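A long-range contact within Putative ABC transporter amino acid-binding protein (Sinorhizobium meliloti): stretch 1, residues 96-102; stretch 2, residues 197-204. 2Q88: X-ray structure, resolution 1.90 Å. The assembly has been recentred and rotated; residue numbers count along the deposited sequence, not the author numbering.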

# COMPACT_ATOMS: atom_id res chain seq x y z
N ILE A 96 5.66 -2.90 -8.48
CA ILE A 96 4.56 -2.30 -9.23
C ILE A 96 4.36 -0.83 -8.87
O ILE A 96 4.55 0.05 -9.72
CB ILE A 96 3.24 -3.10 -9.03
CG1 ILE A 96 3.40 -4.54 -9.53
CG2 ILE A 96 2.08 -2.40 -9.76
CD1 ILE A 96 2.24 -5.49 -9.22
N LEU A 97 3.96 -0.57 -7.62
CA LEU A 97 3.63 0.79 -7.15
C LEU A 97 4.65 1.31 -6.15
O LEU A 97 4.80 0.76 -5.05
CB LEU A 97 2.24 0.84 -6.53
CG LEU A 97 1.06 0.30 -7.34
CD1 LEU A 97 -0.23 0.61 -6.59
CD2 LEU A 97 1.01 0.96 -8.72
N CYS A 98 5.32 2.38 -6.53
CA CYS A 98 6.38 2.99 -5.71
C CYS A 98 5.91 4.32 -5.14
O CYS A 98 5.23 5.07 -5.83
CB CYS A 98 7.63 3.20 -6.58
SG CYS A 98 8.34 1.66 -7.18
N ASP A 99 6.26 4.60 -3.89
CA ASP A 99 5.94 5.90 -3.29
C ASP A 99 6.77 6.21 -2.06
O ASP A 99 7.27 5.31 -1.38
CB ASP A 99 4.45 6.00 -2.93
CG ASP A 99 3.91 7.43 -3.07
OD1 ASP A 99 4.61 8.31 -3.62
OD2 ASP A 99 2.79 7.78 -2.66
N ALA A 100 6.90 7.51 -1.80
CA ALA A 100 7.52 8.01 -0.58
C ALA A 100 6.43 8.19 0.48
O ALA A 100 5.24 8.06 0.18
CB ALA A 100 8.19 9.33 -0.88
N GLU A 101 6.83 8.50 1.71
CA GLU A 101 5.90 8.71 2.82
C GLU A 101 5.67 10.20 3.03
O GLU A 101 6.57 11.01 2.78
CB GLU A 101 6.43 8.07 4.12
CG GLU A 101 6.79 6.59 4.03
CD GLU A 101 5.57 5.69 4.16
OE1 GLU A 101 4.46 6.14 3.79
OE2 GLU A 101 5.71 4.55 4.64
N ALA A 102 4.48 10.55 3.50
CA ALA A 102 4.12 11.94 3.75
C ALA A 102 3.48 12.12 5.13
O ALA A 102 3.09 11.15 5.77
CB ALA A 102 3.20 12.47 2.65
N GLY A 197 14.14 11.49 5.99
CA GLY A 197 14.77 10.32 6.58
C GLY A 197 14.02 9.01 6.34
O GLY A 197 14.52 7.93 6.66
N ALA A 198 12.82 9.10 5.78
CA ALA A 198 11.99 7.92 5.53
C ALA A 198 12.40 7.26 4.21
O ALA A 198 12.80 7.96 3.28
CB ALA A 198 10.52 8.32 5.50
N PRO A 199 12.32 5.93 4.13
CA PRO A 199 12.62 5.21 2.89
C PRO A 199 11.56 5.45 1.82
O PRO A 199 10.43 5.82 2.14
CB PRO A 199 12.58 3.73 3.31
CG PRO A 199 12.63 3.73 4.79
CD PRO A 199 11.94 5.00 5.21
N VAL A 200 11.93 5.27 0.56
CA VAL A 200 10.94 5.16 -0.50
C VAL A 200 10.69 3.67 -0.62
O VAL A 200 11.62 2.87 -0.49
CB VAL A 200 11.43 5.78 -1.81
CG1 VAL A 200 10.39 5.60 -2.93
CG2 VAL A 200 11.71 7.27 -1.61
N TYR A 201 9.42 3.30 -0.80
CA TYR A 201 9.00 1.92 -0.85
C TYR A 201 8.39 1.62 -2.22
O TYR A 201 7.94 2.54 -2.90
CB TYR A 201 7.92 1.66 0.20
CG TYR A 201 8.37 1.64 1.64
CD1 TYR A 201 9.13 0.57 2.13
CD2 TYR A 201 8.02 2.66 2.51
CE1 TYR A 201 9.54 0.54 3.45
CE2 TYR A 201 8.43 2.64 3.85
CZ TYR A 201 9.19 1.57 4.30
OH TYR A 201 9.61 1.54 5.61
N CYS A 202 8.40 0.35 -2.60
CA CYS A 202 7.58 -0.16 -3.70
C CYS A 202 6.81 -1.39 -3.25
O CYS A 202 7.30 -2.18 -2.45
CB CYS A 202 8.43 -0.56 -4.91
SG CYS A 202 9.39 0.74 -5.69
N ASP A 203 5.61 -1.56 -3.79
CA ASP A 203 4.85 -2.76 -3.52
C ASP A 203 4.99 -3.82 -4.64
O ASP A 203 5.75 -3.65 -5.59
CB ASP A 203 3.37 -2.41 -3.28
CG ASP A 203 2.53 -2.42 -4.56
OD1 ASP A 203 3.09 -2.21 -5.66
OD2 ASP A 203 1.30 -2.65 -4.55
N GLY A 204 4.29 -4.93 -4.47
CA GLY A 204 4.02 -5.86 -5.55
C GLY A 204 2.80 -6.60 -5.07
O GLY A 204 2.38 -6.42 -3.93
O HOH W 1 9.58 8.59 1.97

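How does the contact begin at I96 and L97? The two stretches run nearly antiparallel, their end-to-end directions 159° apart, and D203 serves both of these residues. The I96 N donates to the D203 O at 3.0 Å, a backbone bond, while the L97 N donates to the side-chain OD1 of D203 at 2.7 Å. With chi1 at 90°, the D203 carboxylate comes nearer to stretch 1 than its sideways CA-to-CB bond alone would bring it, which places OD1 within reach of that amide. The D203 N in turn donates to the L97 O at 2.8 Å, so D203 both gives and receives at the backbone. Beside these polar links, the I96 CD1 lies 4.1 Å from the G204 CA, packing against a residue that has no side chain.

What joins C98 to C202? A disulfide does, with the C98 SG and C202 SG 2.0 Å apart and chi3 at 99°, near the right angle that such a bond favours. The two cysteines form a non-hydrogen-bonded antiparallel pair, and their side chains leave the same face of the sheet. Their CA atoms are only 3.9 Å apart, the closest approach in the register, and both chi1 angles are m. Flanking the covalent link are two CA-H...O contacts, from the C202 CA to the L97 O and from the C98 CA to the Y201 O, each 3.2 Å long; close pairing of this kind brings CA hydrogens toward carbonyls of the facing strand.

How does the pairing continue at D99? Here the pair is hydrogen-bonded: the D99 N donates to the Y201 O at 2.8 Å, and the Y201 N returns a bond to the D99 O at 3.0 Å, with an almost straight angle of 172°. The side chains of D99 and Y201 leave the face opposite to that of the two cysteines, as expected one residue further along a strand.

What holds the contact together beyond D99? Direct backbone hydrogen bonds give way to side-chain packing and a water. The A100 CB meets the V200 CG2 at 4.1 Å, a modest apolar touch. E101 points toward stretch 2, its CB lying 4.3 Å from the A198 CB, and its OE2 comes within 3.4 Å of the Y201 CE2, approaching the ring obliquely. Water 1 bridges the backbones, accepting from the E101 N at 2.8 Å and donating to the P199 O at 2.9 Å. A102 lies beyond reach of stretch 2.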